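Local coordinates for protein YcaO (Methanopyrus kandleri, PDB 6CIB) that binds a nucleotide and magnesium ions as a YcaO-family enzyme and probably uses ATP to form thioamides in the backbone of peptides, at residues 132-137 against 143-148; 348-353 against 361-366; 38-43 against 47-52. One frame throughout, in Å; residues are numbered along the deposited sequence.

In the fold
Contacts 1 and 2 are neighbours, with centres 12 Å apart. They meet where Arg348 of contact 2 reaches the loop of contact 1: its NE lies 2.9 Å from Asn146 O, a probable hydrogen bond. Strands 346-351 and 148-150 are adjacent in one antiparallel sheet, and Leu148 at the end of contact 1 binds a magnesium ion. The side chain of Arg350 in contact 2 is about 11 Å from that ion. Contact 3 belongs to a separate three-stranded sheet, its centre 24 Å from that of contact 1 and 31 Å from that of contact 2. Its Glu48 side chain and that of Thr145 in contact 1 are each about 9 Å from the bound ADP.

Contact 1. Residues 132-137 against 143-148; sequences VFHPWL and SHTNGL. With MG (magnesium ion), chain H.
His134 and Ser143 meet through their side chains, joining two parts of the loop that leads into strand 148-150. In His134 CG stands anti to the backbone N (chi1 -176°), which carries the imidazole to the 143-148 segment. From the root outward, CB lies 3.9 Å from His144 O. CG is between Thr145 CG2 and Ser143 OG. ND1 forms a hydrogen bond of 3.0 Å with Ser143 OG, which sits at the ring edge. CD2 packs 3.8 Å from Thr145 CG2, which comes in at a slant to the ring, and CE1 comes as near to Ser143 O. Trp136 N donates a nearly straight bond to the same Ser143 OG (2.9 Å, 174°). Water 1 donates to both Val132 O and His144 O. Water 3 joins Trp136 O to Ser143 N. Farther along, Leu148 O binds the magnesium ion at 2.3 Å, with Glu81 and three waters as the other ligands. One of these, water 4, donates to Thr145 O. The two bonds of the Ser143 hydroxyl probably fix its own rotamer and the turn of the His134 ring, while waters bridge the two backbones beside it.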
loop_
_atom_site.group_PDB
_atom_site.type_symbol
_atom_site.label_atom_id
_atom_site.label_comp_id
_atom_site.label_asym_id
_atom_site.label_seq_id
_atom_site.Cartn_x
_atom_site.Cartn_y
_atom_site.Cartn_z
ATOM N N VAL A 132 -12.868 -3.066 7.966
ATOM C CA VAL A 132 -11.864 -4.047 8.349
ATOM C C VAL A 132 -11.733 -5.115 7.258
ATOM O O VAL A 132 -10.632 -5.374 6.750
ATOM C CB VAL A 132 -12.194 -4.689 9.723
ATOM C CG1 VAL A 132 -11.205 -5.792 10.065
ATOM C CG2 VAL A 132 -12.187 -3.644 10.828
ATOM N N PHE A 133 -12.868 -5.716 6.900
ATOM C CA PHE A 133 -12.895 -6.879 6.030
ATOM C C PHE A 133 -12.984 -6.523 4.556
ATOM O O PHE A 133 -13.304 -5.383 4.197
ATOM C CB PHE A 133 -14.053 -7.818 6.420
ATOM C CG PHE A 133 -13.958 -8.371 7.823
ATOM C CD1 PHE A 133 -12.860 -9.143 8.225
ATOM C CD2 PHE A 133 -14.983 -8.136 8.741
ATOM C CE1 PHE A 133 -12.780 -9.657 9.515
ATOM C CE2 PHE A 133 -14.915 -8.654 10.026
ATOM C CZ PHE A 133 -13.812 -9.416 10.414
ATOM N N HIS A 134 -12.680 -7.514 3.718
ATOM C CA HIS A 134 -12.859 -7.441 2.273
ATOM C C HIS A 134 -13.002 -8.864 1.723
ATOM O O HIS A 134 -12.128 -9.691 1.971
ATOM C CB HIS A 134 -11.685 -6.731 1.590
ATOM C CG HIS A 134 -11.873 -6.552 0.120
ATOM N ND1 HIS A 134 -12.812 -5.691 -0.408
ATOM C CD2 HIS A 134 -11.263 -7.141 -0.938
ATOM C CE1 HIS A 134 -12.765 -5.749 -1.728
ATOM N NE2 HIS A 134 -11.835 -6.622 -2.073
ATOM N N PRO A 135 -14.099 -9.154 0.984
ATOM C CA PRO A 135 -15.188 -8.223 0.649
ATOM C C PRO A 135 -16.297 -8.170 1.702
ATOM O O PRO A 135 -16.664 -9.203 2.272
ATOM C CB PRO A 135 -15.734 -8.783 -0.673
ATOM C CG PRO A 135 -15.385 -10.239 -0.660
ATOM C CD PRO A 135 -14.321 -10.487 0.383
ATOM N N TRP A 136 -16.803 -6.965 1.959
ATOM C CA TRP A 136 -17.981 -6.767 2.791
ATOM C C TRP A 136 -18.977 -5.923 1.995
ATOM O O TRP A 136 -18.646 -4.816 1.539
ATOM C CB TRP A 136 -17.609 -6.098 4.113
ATOM C CG TRP A 136 -18.742 -6.041 5.079
ATOM C CD1 TRP A 136 -19.774 -5.139 5.084
ATOM C CD2 TRP A 136 -18.980 -6.931 6.171
ATOM N NE1 TRP A 136 -20.633 -5.410 6.120
ATOM C CE2 TRP A 136 -20.172 -6.504 6.803
ATOM C CE3 TRP A 136 -18.299 -8.047 6.685
ATOM C CZ2 TRP A 136 -20.702 -7.157 7.925
ATOM C CZ3 TRP A 136 -18.821 -8.691 7.803
ATOM C CH2 TRP A 136 -20.012 -8.245 8.410
ATOM N N LEU A 137 -20.192 -6.447 1.828
ATOM C CA LEU A 137 -21.142 -5.881 0.855
ATOM C C LEU A 137 -22.327 -5.073 1.396
ATOM O O LEU A 137 -22.978 -4.354 0.629
ATOM C CB LEU A 137 -21.633 -6.966 -0.115
ATOM C CG LEU A 137 -20.664 -7.393 -1.220
ATOM C CD1 LEU A 137 -21.174 -8.665 -1.880
ATOM C CD2 LEU A 137 -20.476 -6.286 -2.254
ATOM N N SER A 143 -16.131 -1.987 0.576
ATOM C CA SER A 143 -14.956 -2.380 1.351
ATOM C C SER A 143 -13.728 -2.322 0.439
ATOM O O SER A 143 -13.863 -2.255 -0.791
ATOM C CB SER A 143 -15.154 -3.796 1.904
ATOM O OG SER A 143 -15.344 -4.733 0.855
ATOM N N HIS A 144 -12.538 -2.324 1.036
ATOM C CA HIS A 144 -11.272 -2.279 0.276
ATOM C C HIS A 144 -10.097 -2.740 1.150
ATOM O O HIS A 144 -10.305 -3.150 2.295
ATOM C CB HIS A 144 -11.028 -0.888 -0.348
ATOM C CG HIS A 144 -10.947 0.220 0.652
ATOM N ND1 HIS A 144 -9.811 0.474 1.389
ATOM C CD2 HIS A 144 -11.861 1.143 1.038
ATOM C CE1 HIS A 144 -10.023 1.513 2.179
ATOM N NE2 HIS A 144 -11.262 1.932 1.994
ATOM N N THR A 145 -8.882 -2.692 0.610
ATOM C CA THR A 145 -7.702 -3.258 1.296
ATOM C C THR A 145 -6.619 -2.221 1.684
ATOM O O THR A 145 -5.497 -2.598 2.066
ATOM C CB THR A 145 -7.060 -4.397 0.471
ATOM O OG1 THR A 145 -6.677 -3.891 -0.807
ATOM C CG2 THR A 145 -8.033 -5.576 0.278
ATOM N N ASN A 146 -6.943 -0.928 1.591
ATOM C CA ASN A 146 -6.006 0.108 2.016
ATOM C C ASN A 146 -5.688 -0.045 3.496
ATOM O O ASN A 146 -6.588 -0.052 4.337
ATOM C CB ASN A 146 -6.534 1.523 1.741
ATOM C CG ASN A 146 -5.441 2.583 1.837
ATOM O OD1 ASN A 146 -4.374 2.444 1.245
ATOM N ND2 ASN A 146 -5.715 3.653 2.568
ATOM N N GLY A 147 -4.400 -0.191 3.791
ATOM C CA GLY A 147 -3.931 -0.389 5.152
ATOM C C GLY A 147 -3.827 -1.831 5.593
ATOM O O GLY A 147 -3.438 -2.097 6.734
ATOM N N LEU A 148 -4.198 -2.760 4.711
ATOM C CA LEU A 148 -4.066 -4.187 4.982
ATOM C C LEU A 148 -2.642 -4.647 4.708
ATOM O O LEU A 148 -2.101 -4.389 3.633
ATOM C CB LEU A 148 -5.071 -4.987 4.139
ATOM C CG LEU A 148 -5.123 -6.509 4.268
ATOM C CD1 LEU A 148 -5.646 -6.948 5.639
ATOM C CD2 LEU A 148 -5.995 -7.044 3.147
HETATM MG MG MG H . -1.267 -4.826 1.492
HETATM O O HOH W 1 -9.526 -5.244 4.139
HETATM O O HOH W 2 -12.754 -2.677 4.310
HETATM O O HOH W 3 -18.031 -3.887 -0.828
HETATM O O HOH W 4 -2.910 -3.477 0.875
HETATM O O HOH W 5 0.524 -3.703 2.184
HETATM O O HOH W 6 -0.621 -5.395 -0.592
#

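Contact 2. Residues 348-353 against 361-366; sequences RVRVTG and EARVGN
The end of strand 346-351, in the antiparallel sheet beside the magnesium site, meets the loop that follows it, which has an inverse gamma turn centred on Arg363. Two features make the contact: a pair of arginines and a backbone bond between the strand's exit and the loop. Arg350 NH2 lies 3.8 Å from Arg363 NH1. The two side chains cross at about a right angle, and their guanidinium planes are 71° apart. Arg363 NH1 comes to the edge of the Arg350 guanidinium, near its plane. Arg350 is bent at chi2 and chi3, which curls its tip toward the loop. Arg363 is extended from CG to NE and reaches back toward the strand. Glu131 forms salt bridges with both, using OE1 for Arg350 NH2 and OE2 for Arg363 NH1. Glu356 forms another with Arg350 NH1. These carboxylates would offset the two like charges. Arg348 NH2 lies over one face of the Arg350 guanidinium, 3.7 Å above its plane and offset toward the rim. Farther along, Gly353 and Gly365 bring the backbones to a CA-CA distance of 4.4 Å. Neither glycine has room for a CB: at Gly353 it would run into Asn366 ND2, and at Gly365 into Gly353 O. Asn366 folds its side chain alongside Gly353, with CB 3.5 Å from Gly353 O. Asn366 ND2 is bonded to Gly328 O. Asn366 N donates to Gly353 O at 2.8 Å, from a position tilted 32° from the carbonyl plane.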
loop_
_atom_site.group_PDB
_atom_site.type_symbol
_atom_site.label_atom_id
_atom_site.label_comp_id
_atom_site.label_asym_id
_atom_site.label_seq_id
_atom_site.Cartn_x
_atom_site.Cartn_y
_atom_site.Cartn_z
ATOM N N ARG A 348 -5.090 -4.700 9.867
ATOM C CA ARG A 348 -5.682 -3.608 9.137
ATOM C C ARG A 348 -5.419 -2.316 9.919
ATOM O O ARG A 348 -5.809 -2.190 11.086
ATOM C CB ARG A 348 -7.180 -3.841 8.942
ATOM C CG ARG A 348 -7.833 -2.881 7.967
ATOM C CD ARG A 348 -7.591 -3.311 6.523
ATOM N NE ARG A 348 -7.958 -2.250 5.589
ATOM C CZ ARG A 348 -9.172 -2.074 5.074
ATOM N NH1 ARG A 348 -10.174 -2.901 5.378
ATOM N NH2 ARG A 348 -9.387 -1.061 4.244
ATOM N N VAL A 349 -4.731 -1.385 9.267
ATOM C CA VAL A 349 -4.475 -0.046 9.805
ATOM C C VAL A 349 -5.469 0.898 9.161
ATOM O O VAL A 349 -5.598 0.923 7.931
ATOM C CB VAL A 349 -3.027 0.420 9.522
ATOM C CG1 VAL A 349 -2.811 1.873 9.956
ATOM C CG2 VAL A 349 -2.034 -0.499 10.222
ATOM N N ARG A 350 -6.199 1.629 9.996
ATOM C CA ARG A 350 -7.077 2.701 9.535
ATOM C C ARG A 350 -6.635 4.012 10.183
ATOM O O ARG A 350 -6.353 4.054 11.384
ATOM C CB ARG A 350 -8.556 2.426 9.876
ATOM C CG ARG A 350 -9.094 1.028 9.562
ATOM C CD ARG A 350 -9.042 0.661 8.082
ATOM N NE ARG A 350 -9.911 1.505 7.261
ATOM C CZ ARG A 350 -9.511 2.208 6.205
ATOM N NH1 ARG A 350 -8.243 2.166 5.802
ATOM N NH2 ARG A 350 -10.395 2.944 5.533
ATOM N N VAL A 351 -6.569 5.070 9.383
ATOM C CA VAL A 351 -6.323 6.420 9.901
ATOM C C VAL A 351 -7.592 7.211 9.573
ATOM O O VAL A 351 -7.899 7.445 8.393
ATOM C CB VAL A 351 -5.023 7.037 9.320
ATOM C CG1 VAL A 351 -4.748 8.417 9.902
ATOM C CG2 VAL A 351 -3.826 6.127 9.590
ATOM N N THR A 352 -8.332 7.596 10.621
ATOM C CA THR A 352 -9.756 7.995 10.485
ATOM C C THR A 352 -10.040 9.203 9.610
ATOM O O THR A 352 -11.114 9.293 9.017
ATOM C CB THR A 352 -10.467 8.200 11.839
ATOM O OG1 THR A 352 -9.821 9.252 12.563
ATOM C CG2 THR A 352 -10.471 6.911 12.666
ATOM N N GLY A 353 -9.078 10.120 9.521
ATOM C CA GLY A 353 -9.209 11.297 8.658
ATOM C C GLY A 353 -8.187 11.388 7.534
ATOM O O GLY A 353 -8.037 12.454 6.936
ATOM N N GLU A 361 -14.495 8.300 -4.130
ATOM C CA GLU A 361 -14.687 9.759 -4.098
ATOM C C GLU A 361 -15.333 10.257 -2.809
ATOM O O GLU A 361 -15.086 11.391 -2.394
ATOM C CB GLU A 361 -15.472 10.244 -5.319
ATOM C CG GLU A 361 -14.585 10.460 -6.540
ATOM C CD GLU A 361 -15.348 10.793 -7.813
ATOM O OE1 GLU A 361 -16.531 11.201 -7.745
ATOM O OE2 GLU A 361 -14.745 10.644 -8.899
ATOM N N ALA A 362 -16.127 9.396 -2.174
ATOM C CA ALA A 362 -16.769 9.713 -0.902
ATOM C C ALA A 362 -15.837 9.647 0.318
ATOM O O ALA A 362 -16.183 10.178 1.381
ATOM C CB ALA A 362 -17.989 8.830 -0.691
ATOM N N ARG A 363 -14.672 9.006 0.171
ATOM C CA ARG A 363 -13.715 8.842 1.274
ATOM C C ARG A 363 -12.697 9.995 1.305
ATOM O O ARG A 363 -11.479 9.781 1.336
ATOM C CB ARG A 363 -13.011 7.473 1.201
ATOM C CG ARG A 363 -13.913 6.263 1.394
ATOM C CD ARG A 363 -13.110 4.973 1.305
ATOM N NE ARG A 363 -13.925 3.771 1.506
ATOM C CZ ARG A 363 -14.175 3.206 2.690
ATOM N NH1 ARG A 363 -13.681 3.727 3.810
ATOM N NH2 ARG A 363 -14.918 2.108 2.756
ATOM N N VAL A 364 -13.232 11.217 1.313
ATOM C CA VAL A 364 -12.468 12.467 1.224
ATOM C C VAL A 364 -11.460 12.606 2.366
ATOM O O VAL A 364 -10.329 13.040 2.142
ATOM C CB VAL A 364 -13.432 13.699 1.171
ATOM C CG1 VAL A 364 -12.695 15.021 1.364
ATOM C CG2 VAL A 364 -14.205 13.722 -0.140
ATOM N N GLY A 365 -11.872 12.234 3.578
ATOM C CA GLY A 365 -11.059 12.444 4.780
ATOM C C GLY A 365 -10.945 13.922 5.138
ATOM O O GLY A 365 -11.683 14.758 4.605
ATOM N N ASN A 366 -10.018 14.243 6.039
ATOM C CA ASN A 366 -9.771 15.628 6.445
ATOM C C ASN A 366 -9.074 16.377 5.321
ATOM O O ASN A 366 -7.915 16.111 5.019
ATOM C CB ASN A 366 -8.950 15.683 7.739
ATOM C CG ASN A 366 -9.690 15.102 8.927
ATOM O OD1 ASN A 366 -10.904 14.895 8.883
ATOM N ND2 ASN A 366 -8.959 14.840 10.001
#

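Contact 3. Residues 38-43 against 47-52; sequences FSDRVG and VEIRRR. With OXM (oxamic acid), chain I.
Strands 38-42 and 47-52 run antiparallel, their axes 4.8 Å apart at closest approach, as the two arms of a beta hairpin. Phe38 with Ile49 and Asp40 with Val47 are hydrogen-bonded pairs, and Ser39 with Glu48 is the non-hydrogen-bonded pair between them. The shortest backbone bond is Asp40 N to Val47 O, 2.7 Å. On the face of Phe38, Asp40, Val47 and Ile49, Phe38 CD2 packs 4.0 Å from Ile49 CG2, the two side chains crossing at a slant. Ile49 CD1 touches Asp40 OD2, whose hydrogen bond is to Ser257. On the other face, Ser39 OG donates to Glu48 OE2 at 2.7 Å, on the syn side of the carboxylate. Glu48 is bent at chi2 (-72°), which swings its carboxylate back to Ser39. Arg50 NH1 and NH2 both bond end-on to Glu48 OE1, while Arg50 NE pairs with Glu29. Arg68 adds a salt bridge at Glu48 OE2. With an alanine here, Ser39 OG would probably lose its acceptor and Arg68 a charge partner, and Arg50 would be left with Glu29. Near the turn, Arg41 NH1 donates to O3 of the bound oxamic acid at 2.9 Å, with O3 in the guanidinium plane.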
loop_
_atom_site.group_PDB
_atom_site.type_symbol
_atom_site.label_atom_id
_atom_site.label_comp_id
_atom_site.label_asym_id
_atom_site.label_seq_id
_atom_site.Cartn_x
_atom_site.Cartn_y
_atom_site.Cartn_z
ATOM N N PHE A 38 2.726 -17.920 -11.595
ATOM C CA PHE A 38 3.414 -17.452 -12.798
ATOM C C PHE A 38 4.611 -16.582 -12.416
ATOM O O PHE A 38 4.518 -15.768 -11.495
ATOM C CB PHE A 38 2.479 -16.611 -13.673
ATOM C CG PHE A 38 1.242 -17.334 -14.136
ATOM C CD1 PHE A 38 1.272 -18.140 -15.282
ATOM C CD2 PHE A 38 0.038 -17.194 -13.437
ATOM C CE1 PHE A 38 0.127 -18.801 -15.719
ATOM C CE2 PHE A 38 -1.115 -17.850 -13.873
ATOM C CZ PHE A 38 -1.068 -18.648 -15.018
ATOM N N SER A 39 5.703 -16.728 -13.156
ATOM C CA SER A 39 6.877 -15.872 -12.988
ATOM C C SER A 39 7.122 -14.990 -14.198
ATOM O O SER A 39 7.257 -15.475 -15.325
ATOM C CB SER A 39 8.124 -16.712 -12.697
ATOM O OG SER A 39 7.997 -17.368 -11.456
ATOM N N ASP A 40 7.167 -13.685 -13.955
ATOM C CA ASP A 40 7.482 -12.707 -14.996
ATOM C C ASP A 40 8.783 -11.995 -14.643
ATOM O O ASP A 40 9.255 -12.080 -13.514
ATOM C CB ASP A 40 6.333 -11.691 -15.139
ATOM C CG ASP A 40 5.101 -12.275 -15.859
ATOM O OD1 ASP A 40 5.142 -13.451 -16.286
ATOM O OD2 ASP A 40 4.082 -11.550 -15.993
ATOM N N ARG A 41 9.363 -11.312 -15.614
ATOM C CA ARG A 41 10.445 -10.376 -15.349
ATOM C C ARG A 41 10.226 -9.169 -16.247
ATOM O O ARG A 41 10.189 -9.292 -17.477
ATOM C CB ARG A 41 11.823 -11.015 -15.587
ATOM C CG ARG A 41 12.985 -10.365 -14.814
ATOM C CD ARG A 41 14.315 -11.130 -14.943
ATOM N NE ARG A 41 14.523 -11.470 -16.338
ATOM C CZ ARG A 41 14.522 -12.689 -16.862
ATOM N NH1 ARG A 41 14.431 -13.783 -16.110
ATOM N NH2 ARG A 41 14.659 -12.794 -18.169
ATOM N N VAL A 42 10.057 -8.007 -15.631
ATOM C CA VAL A 42 9.821 -6.782 -16.389
ATOM C C VAL A 42 11.104 -5.973 -16.311
ATOM O O VAL A 42 11.464 -5.460 -15.240
ATOM C CB VAL A 42 8.581 -6.007 -15.878
ATOM C CG1 VAL A 42 8.407 -4.698 -16.634
ATOM C CG2 VAL A 42 7.325 -6.868 -16.014
ATOM N N GLY A 43 11.794 -5.891 -17.452
ATOM C CA GLY A 43 13.195 -5.452 -17.503
ATOM C C GLY A 43 13.972 -6.291 -16.506
ATOM O O GLY A 43 13.933 -7.523 -16.594
ATOM N N VAL A 47 8.598 -10.329 -11.210
ATOM C CA VAL A 47 7.198 -10.170 -10.808
ATOM C C VAL A 47 6.576 -11.570 -10.704
ATOM O O VAL A 47 6.861 -12.446 -11.521
ATOM C CB VAL A 47 6.390 -9.270 -11.794
ATOM C CG1 VAL A 47 4.921 -9.155 -11.363
ATOM C CG2 VAL A 47 7.008 -7.878 -11.894
ATOM N N GLU A 48 5.732 -11.763 -9.694
ATOM C CA GLU A 48 5.099 -13.050 -9.427
ATOM C C GLU A 48 3.584 -12.914 -9.449
ATOM O O GLU A 48 3.029 -11.960 -8.891
ATOM C CB GLU A 48 5.561 -13.583 -8.072
ATOM C CG GLU A 48 7.007 -14.059 -8.053
ATOM C CD GLU A 48 7.207 -15.370 -8.802
ATOM O OE1 GLU A 48 6.379 -16.289 -8.648
ATOM O OE2 GLU A 48 8.200 -15.485 -9.537
ATOM N N ILE A 49 2.909 -13.849 -10.111
ATOM C CA ILE A 49 1.438 -13.794 -10.184
ATOM C C ILE A 49 0.867 -15.054 -9.559
ATOM O O ILE A 49 1.377 -16.156 -9.792
ATOM C CB ILE A 49 0.910 -13.569 -11.628
ATOM C CG1 ILE A 49 1.343 -12.199 -12.158
ATOM C CG2 ILE A 49 -0.619 -13.636 -11.700
ATOM C CD1 ILE A 49 2.525 -12.278 -13.092
ATOM N N ARG A 50 -0.181 -14.870 -8.757
ATOM C CA ARG A 50 -0.884 -15.973 -8.117
ATOM C C ARG A 50 -2.361 -15.981 -8.504
ATOM O O ARG A 50 -3.019 -14.934 -8.496
ATOM C CB ARG A 50 -0.720 -15.894 -6.594
ATOM C CG ARG A 50 0.737 -15.924 -6.103
ATOM C CD ARG A 50 1.365 -17.310 -6.271
ATOM N NE ARG A 50 2.784 -17.349 -5.897
ATOM C CZ ARG A 50 3.802 -17.062 -6.712
ATOM N NH1 ARG A 50 3.577 -16.711 -7.976
ATOM N NH2 ARG A 50 5.058 -17.120 -6.258
ATOM N N ARG A 51 -2.858 -17.161 -8.866
ATOM C CA ARG A 51 -4.288 -17.403 -8.991
ATOM C C ARG A 51 -4.740 -18.081 -7.697
ATOM O O ARG A 51 -4.212 -19.134 -7.317
ATOM C CB ARG A 51 -4.591 -18.261 -10.226
ATOM C CG ARG A 51 -6.078 -18.430 -10.534
ATOM C CD ARG A 51 -6.319 -18.988 -11.936
ATOM N NE ARG A 51 -5.814 -20.351 -12.112
ATOM C CZ ARG A 51 -6.505 -21.465 -11.866
ATOM N NH1 ARG A 51 -7.757 -21.412 -11.431
ATOM N NH2 ARG A 51 -5.941 -22.654 -12.059
ATOM N N ARG A 52 -5.695 -17.445 -7.025
ATOM C CA ARG A 52 -6.182 -17.860 -5.704
ATOM C C ARG A 52 -7.696 -18.141 -5.728
ATOM O O ARG A 52 -8.455 -17.372 -6.317
ATOM C CB ARG A 52 -5.879 -16.756 -4.680
ATOM C CG ARG A 52 -6.020 -17.184 -3.232
ATOM C CD ARG A 52 -5.973 -16.019 -2.255
ATOM N NE ARG A 52 -6.802 -16.347 -1.094
ATOM C CZ ARG A 52 -7.902 -15.701 -0.731
ATOM N NH1 ARG A 52 -8.324 -14.636 -1.398
ATOM N NH2 ARG A 52 -8.577 -16.115 0.324
HETATM C C1 OXM I . 16.105 -15.549 -12.981
HETATM N N1 OXM I . 16.352 -15.479 -14.285
HETATM O O1 OXM I . 16.858 -16.134 -12.201
HETATM C C2 OXM I . 14.893 -14.902 -12.474
HETATM O O2 OXM I . 14.466 -15.214 -11.340
HETATM O O3 OXM I . 14.315 -14.052 -13.192
#